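Local coordinates for pfam DUF1093 family protein (Bacillus subtilis, PDB 3NPP) that is of unknown function but, carrying a signal sequence in its full-length form, is probably exported from the cytoplasm as a small beta-rich DUF1093 protein, at residues Q10-Q15 against E42-F47; V14-D19 against T28-D33. One frame throughout, in Å; residues are numbered along the deposited sequence.

Contact 1 (Q10-Q15 against E42-F47)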
loop_
_atom_site.group_PDB
_atom_site.type_symbol
_atom_site.label_atom_id
_atom_site.label_comp_id
_atom_site.label_asym_id
_atom_site.label_seq_id
_atom_site.Cartn_x
_atom_site.Cartn_y
_atom_site.Cartn_z
ATOM N N GLN A 10 8.880 -2.425 3.322
ATOM C CA GLN A 10 10.047 -3.258 3.010
ATOM C C GLN A 10 10.815 -2.654 1.868
ATOM O O GLN A 10 10.283 -1.871 1.131
ATOM C CB GLN A 10 9.600 -4.685 2.723
ATOM C CG GLN A 10 9.250 -5.431 4.012
ATOM C CD GLN A 10 8.903 -6.866 3.800
ATOM O OE1 GLN A 10 9.776 -7.705 3.708
ATOM N NE2 GLN A 10 7.621 -7.167 3.763
ATOM N N ASP A 11 12.110 -2.905 1.836
ATOM C CA ASP A 11 12.990 -2.429 0.758
ATOM C C ASP A 11 13.693 -3.632 0.235
ATOM O O ASP A 11 14.403 -4.286 0.991
ATOM C CB ASP A 11 13.988 -1.417 1.274
ATOM C CG ASP A 11 13.333 -0.097 1.618
ATOM O OD1 ASP A 11 13.142 0.745 0.716
ATOM O OD2 ASP A 11 12.962 0.095 2.786
ATOM N N VAL A 12 13.512 -3.921 -1.056
ATOM C CA VAL A 12 14.044 -5.126 -1.656
ATOM C C VAL A 12 15.219 -4.728 -2.554
ATOM O O VAL A 12 15.072 -3.919 -3.452
ATOM C CB VAL A 12 12.953 -5.871 -2.445
ATOM C CG1 VAL A 12 13.530 -7.164 -3.074
ATOM C CG2 VAL A 12 11.761 -6.204 -1.506
ATOM N N TYR A 13 16.376 -5.295 -2.290
ATOM C CA TYR A 13 17.607 -4.997 -3.020
ATOM C C TYR A 13 17.821 -6.054 -4.108
ATOM O O TYR A 13 17.672 -7.259 -3.851
ATOM C CB TYR A 13 18.784 -4.983 -2.058
ATOM C CG TYR A 13 18.671 -3.841 -1.053
ATOM C CD1 TYR A 13 17.920 -3.995 0.122
ATOM C CD2 TYR A 13 19.275 -2.575 -1.306
ATOM C CE1 TYR A 13 17.791 -2.967 1.029
ATOM C CE2 TYR A 13 19.148 -1.531 -0.383
ATOM C CZ TYR A 13 18.406 -1.732 0.779
ATOM O OH TYR A 13 18.276 -0.717 1.720
ATOM N N VAL A 14 18.123 -5.595 -5.316
ATOM C CA VAL A 14 18.269 -6.460 -6.484
ATOM C C VAL A 14 19.464 -6.022 -7.317
ATOM O O VAL A 14 19.933 -4.860 -7.199
ATOM C CB VAL A 14 16.997 -6.412 -7.380
ATOM C CG1 VAL A 14 15.798 -6.954 -6.630
ATOM C CG2 VAL A 14 16.747 -5.010 -7.924
ATOM N N GLN A 15 19.958 -6.941 -8.147
ATOM C CA GLN A 15 20.865 -6.588 -9.223
ATOM C C GLN A 15 20.151 -6.788 -10.540
ATOM O O GLN A 15 19.477 -7.799 -10.725
ATOM C CB GLN A 15 22.162 -7.430 -9.177
ATOM C CG GLN A 15 23.208 -6.935 -10.182
ATOM C CD GLN A 15 24.547 -7.622 -10.059
ATOM O OE1 GLN A 15 24.640 -8.758 -9.633
ATOM N NE2 GLN A 15 25.595 -6.916 -10.445
ATOM N N GLU A 42 13.339 -12.576 -1.633
ATOM C CA GLU A 42 12.077 -12.040 -2.195
ATOM C C GLU A 42 12.085 -12.112 -3.723
ATOM O O GLU A 42 13.130 -12.135 -4.328
ATOM C CB GLU A 42 11.877 -10.553 -1.832
ATOM C CG GLU A 42 12.220 -10.129 -0.446
ATOM C CD GLU A 42 11.304 -10.691 0.630
ATOM O OE1 GLU A 42 10.343 -11.462 0.335
ATOM O OE2 GLU A 42 11.522 -10.298 1.788
ATOM N N GLU A 43 10.915 -12.090 -4.329
ATOM C CA GLU A 43 10.776 -11.862 -5.768
ATOM C C GLU A 43 10.058 -10.555 -5.922
ATOM O O GLU A 43 9.042 -10.343 -5.291
ATOM C CB GLU A 43 9.990 -12.997 -6.418
ATOM C CG GLU A 43 9.942 -12.930 -7.996
ATOM C CD GLU A 43 8.773 -13.737 -8.577
ATOM O OE1 GLU A 43 8.920 -14.969 -8.702
ATOM O OE2 GLU A 43 7.697 -13.128 -8.879
ATOM N N VAL A 44 10.585 -9.672 -6.765
ATOM C CA VAL A 44 9.979 -8.372 -6.973
ATOM C C VAL A 44 9.784 -8.124 -8.480
ATOM O O VAL A 44 10.686 -8.367 -9.266
ATOM C CB VAL A 44 10.813 -7.257 -6.276
ATOM C CG1 VAL A 44 12.268 -7.220 -6.769
ATOM C CG2 VAL A 44 10.125 -5.909 -6.418
ATOM N N THR A 45 8.581 -7.703 -8.849
ATOM C CA THR A 45 8.243 -7.204 -10.159
ATOM C C THR A 45 8.049 -5.700 -10.046
ATOM O O THR A 45 7.285 -5.256 -9.221
ATOM C CB THR A 45 6.963 -7.843 -10.648
ATOM O OG1 THR A 45 7.218 -9.217 -10.887
ATOM C CG2 THR A 45 6.439 -7.191 -11.932
ATOM N N PHE A 46 8.752 -4.936 -10.871
ATOM C CA PHE A 46 8.664 -3.512 -10.861
ATOM C C PHE A 46 8.922 -2.966 -12.261
ATOM O O PHE A 46 9.415 -3.698 -13.151
ATOM C CB PHE A 46 9.647 -2.938 -9.859
ATOM C CG PHE A 46 11.106 -3.203 -10.198
ATOM C CD1 PHE A 46 11.708 -4.399 -9.845
ATOM C CD2 PHE A 46 11.860 -2.248 -10.869
ATOM C CE1 PHE A 46 13.020 -4.623 -10.143
ATOM C CE2 PHE A 46 13.177 -2.479 -11.190
ATOM C CZ PHE A 46 13.764 -3.641 -10.829
ATOM N N PHE A 47 8.595 -1.692 -12.453
ATOM C CA PHE A 47 8.701 -1.042 -13.770
ATOM C C PHE A 47 9.534 0.223 -13.653
ATOM O O PHE A 47 9.431 0.926 -12.658
ATOM C CB PHE A 47 7.324 -0.694 -14.324
ATOM C CG PHE A 47 6.470 -1.880 -14.599
ATOM C CD1 PHE A 47 5.788 -2.513 -13.564
ATOM C CD2 PHE A 47 6.319 -2.362 -15.888
ATOM C CE1 PHE A 47 4.992 -3.625 -13.806
ATOM C CE2 PHE A 47 5.519 -3.462 -16.140
ATOM C CZ PHE A 47 4.852 -4.093 -15.091
HETATM O O HOH W 1 9.610 -10.512 3.573
#
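Segments 10-15 and 42-47, both strand, cross almost perpendicularly, at -85°, with their axes 8.2 Å apart at closest approach; no direct hydrogen bond joins them, and the contact is made by side chains and one bridging water. At the centre Val44 holds CG1 in the crowded position between its backbone N and carbonyl carbon (chi1 58°), which aims this methyl at two valines of the other strand. Val14 CG1 lies 3.5 Å from Val44 CG1, the two side chains crossing obliquely, whereas Val12, with CG1 anti to its backbone N, meets Val44 tip to tip, its CG1 3.9 Å from Val44 CG1. The other methyl of Val14, CG2, approaches the Phe46 ring obliquely, 4.4 Å from CE1. Toward the start of both strands the contact turns polar. Glu42 bends at its second torsion, so that its CB and CG lie against the Val12 methyls while its carboxylate swings round to the Gln10 amide, the two planes 77° apart. One water donates to both Gln10 OE1, at 2.8 Å, and Glu42 OE2, at 2.6 Å, bridging two acceptors. Asn36 also donates to Gln10 OE1, and Gly1 N of the second subunit, the amino terminus of this truncated construct, is hydrogen-bonded to Glu42 OE1. Valine methyls meeting across a near-right-angle crossing, with Leu58 and Val67 packed around them, are characteristic of the core between two orthogonally packed antiparallel beta-sheets.

Contact 2 (V14-D19 against T28-D33); sequences VQIDRD and TEYTLD
With CG anti to the carbonyl carbon (chi1 -61°), Leu32 reaches into the bend of segment 14-19, its two methyls parted between different neighbours. On one branch, CD1 lies 3.6 Å from Ile16 CD1, with the two side chains crossing at about a right angle, and it also meets Val14 CG2 and the carbonyl oxygen of Gln15. On the other, in the conformer described here, Arg18 CG lies 3.4 Å from Leu32 CD2, while Asp17, running the opposite way, brings OD1 alongside the same methyl. Ile16 turns its second branch to Tyr30: CG2, anti to the backbone N, comes obliquely to within 3.6 Å of ring atom CE2, while Arg18 O lies near the ring plane at its edge. Tyr30 OH is hydrogen-bonded to the backbone N of Leu52. The bend is an inverse gamma turn centred on Ile16, closed by a weak hydrogen bond from Asp17 N to Gln15 O, and it takes the chain out of strand 9-15 alongside strand 27-35. No direct hydrogen bond spans the gap; three waters do so instead. One accepts from Gln15 N and donates to Asp33 O, another links Asp17 OD1 with Asp33 N, and a third, 2.8 Å from Asp19 O, accepts from Thr31 N.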
loop_
_atom_site.group_PDB
_atom_site.type_symbol
_atom_site.label_atom_id
_atom_site.label_comp_id
_atom_site.label_asym_id
_atom_site.label_seq_id
_atom_site.Cartn_x
_atom_site.Cartn_y
_atom_site.Cartn_z
ATOM N N VAL A 14 18.123 -5.595 -5.316
ATOM C CA VAL A 14 18.269 -6.460 -6.484
ATOM C C VAL A 14 19.464 -6.022 -7.317
ATOM O O VAL A 14 19.933 -4.860 -7.199
ATOM C CB VAL A 14 16.997 -6.412 -7.380
ATOM C CG1 VAL A 14 15.798 -6.954 -6.630
ATOM C CG2 VAL A 14 16.747 -5.010 -7.924
ATOM N N GLN A 15 19.958 -6.941 -8.147
ATOM C CA GLN A 15 20.865 -6.588 -9.223
ATOM C C GLN A 15 20.151 -6.788 -10.540
ATOM O O GLN A 15 19.477 -7.799 -10.725
ATOM C CB GLN A 15 22.162 -7.430 -9.177
ATOM C CG GLN A 15 23.208 -6.935 -10.182
ATOM C CD GLN A 15 24.547 -7.622 -10.059
ATOM O OE1 GLN A 15 24.640 -8.758 -9.633
ATOM N NE2 GLN A 15 25.595 -6.916 -10.445
ATOM N N ILE A 16 20.361 -5.875 -11.487
ATOM C CA ILE A 16 19.761 -5.984 -12.816
ATOM C C ILE A 16 20.589 -7.027 -13.604
ATOM O O ILE A 16 21.498 -6.684 -14.380
ATOM C CB ILE A 16 19.660 -4.595 -13.544
ATOM C CG1 ILE A 16 18.980 -3.540 -12.659
ATOM C CG2 ILE A 16 18.849 -4.710 -14.874
ATOM C CD1 ILE A 16 17.620 -3.953 -12.078
ATOM N N ASP A 17 20.299 -8.302 -13.309
ATOM C CA ASP A 17 21.010 -9.446 -13.852
ATOM C C ASP A 17 20.157 -10.315 -14.794
ATOM O O ASP A 17 20.559 -11.439 -15.119
ATOM C CB ASP A 17 21.658 -10.296 -12.721
ATOM C CG ASP A 17 20.639 -10.927 -11.754
ATOM O OD1 ASP A 17 19.400 -10.640 -11.762
ATOM O OD2 ASP A 17 21.119 -11.697 -10.918
ATOM N N ARG A 18 19.011 -9.781 -15.222
ATOM C CA ARG A 18 18.127 -10.411 -16.194
ATOM C C ARG A 18 17.689 -9.324 -17.184
ATOM O O ARG A 18 17.673 -8.113 -16.845
ATOM C CB ARG A 18 16.879 -10.998 -15.506
ATOM C CG ARG A 18 17.149 -11.918 -14.309
ATOM C CD ARG A 18 17.894 -13.159 -14.716
ATOM N NE ARG A 18 18.903 -13.523 -13.727
ATOM C CZ ARG A 18 18.855 -14.616 -12.979
ATOM N NH1 ARG A 18 17.840 -15.465 -13.099
ATOM N NH2 ARG A 18 19.818 -14.853 -12.112
ATOM N N ASP A 19 17.337 -9.739 -18.396
ATOM C CA ASP A 19 16.714 -8.845 -19.354
ATOM C C ASP A 19 15.390 -8.338 -18.809
ATOM O O ASP A 19 14.655 -9.064 -18.157
ATOM C CB ASP A 19 16.427 -9.558 -20.678
ATOM C CG ASP A 19 17.651 -9.699 -21.551
ATOM O OD1 ASP A 19 18.752 -9.244 -21.163
ATOM O OD2 ASP A 19 17.501 -10.274 -22.647
ATOM N N THR A 28 9.711 -0.373 -18.868
ATOM C CA THR A 28 10.517 -1.589 -18.867
ATOM C C THR A 28 10.208 -2.332 -17.562
ATOM O O THR A 28 10.345 -1.771 -16.489
ATOM C CB THR A 28 12.004 -1.262 -19.023
ATOM O OG1 THR A 28 12.192 -0.517 -20.235
ATOM C CG2 THR A 28 12.877 -2.544 -19.081
ATOM N N GLU A 29 9.757 -3.578 -17.682
ATOM C CA GLU A 29 9.445 -4.432 -16.553
ATOM C C GLU A 29 10.658 -5.301 -16.189
ATOM O O GLU A 29 11.330 -5.786 -17.082
ATOM C CB GLU A 29 8.306 -5.345 -16.949
ATOM C CG GLU A 29 7.731 -6.143 -15.779
ATOM C CD GLU A 29 6.493 -6.920 -16.138
ATOM O OE1 GLU A 29 6.098 -6.918 -17.336
ATOM O OE2 GLU A 29 5.886 -7.504 -15.186
ATOM N N TYR A 30 10.906 -5.503 -14.890
ATOM C CA TYR A 30 11.907 -6.466 -14.401
ATOM C C TYR A 30 11.239 -7.322 -13.356
ATOM O O TYR A 30 10.472 -6.798 -12.566
ATOM C CB TYR A 30 13.106 -5.748 -13.766
ATOM C CG TYR A 30 13.855 -4.899 -14.751
ATOM C CD1 TYR A 30 13.485 -3.579 -14.979
ATOM C CD2 TYR A 30 14.919 -5.423 -15.486
ATOM C CE1 TYR A 30 14.192 -2.784 -15.918
ATOM C CE2 TYR A 30 15.596 -4.647 -16.415
ATOM C CZ TYR A 30 15.221 -3.329 -16.624
ATOM O OH TYR A 30 15.876 -2.568 -17.580
ATOM N N THR A 31 11.474 -8.629 -13.395
ATOM C CA THR A 31 11.090 -9.541 -12.309
ATOM C C THR A 31 12.354 -10.235 -11.850
ATOM O O THR A 31 12.906 -11.050 -12.582
ATOM C CB THR A 31 10.049 -10.562 -12.754
ATOM O OG1 THR A 31 8.826 -9.890 -13.065
ATOM C CG2 THR A 31 9.778 -11.593 -11.628
ATOM N N LEU A 32 12.819 -9.893 -10.651
ATOM C CA LEU A 32 14.128 -10.277 -10.183
ATOM C C LEU A 32 14.027 -10.851 -8.780
ATOM O O LEU A 32 13.129 -10.479 -8.027
ATOM C CB LEU A 32 15.043 -9.044 -10.170
ATOM C CG LEU A 32 15.302 -8.347 -11.518
ATOM C CD1 LEU A 32 15.992 -7.031 -11.315
ATOM C CD2 LEU A 32 16.116 -9.251 -12.432
ATOM N N ASP A 33 14.966 -11.752 -8.433
ATOM C CA ASP A 33 15.123 -12.202 -7.061
ATOM C C ASP A 33 15.947 -11.203 -6.319
ATOM O O ASP A 33 16.908 -10.677 -6.859
ATOM C CB ASP A 33 15.795 -13.579 -6.982
ATOM C CG ASP A 33 14.903 -14.692 -7.490
ATOM O OD1 ASP A 33 13.648 -14.553 -7.499
ATOM O OD2 ASP A 33 15.470 -15.718 -7.871
HETATM O O HOH W 2 18.954 -9.693 -8.141
HETATM O O HOH W 3 17.118 -12.273 -10.362
HETATM O O HOH W 4 12.846 -9.433 -16.037
#

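Overall arrangement
From the N terminus, strand 9-15 enters both contacts, and Val14 takes part in each. The chain leaves it through the turn at Ile16, forms strand 21-23 and returns along strand 27-35, where contact 2 closes the shorter loop, with 8 residues between its segments. It then continues into strand 41-48, where contact 1 closes a longer loop of 26 residues that contains segment 28-33. Strands 27-35 and 41-48 are antiparallel neighbours, linked between the contacts by a probable backbone hydrogen bond from Tyr30 N to Phe46 O and by a hydrogen bond between the Thr45 and Thr31 hydroxyls. Together the contacts tie the sheet of strands 9-15, 57-63 and 66-73 to that of strands 21-23, 27-35 and 41-48.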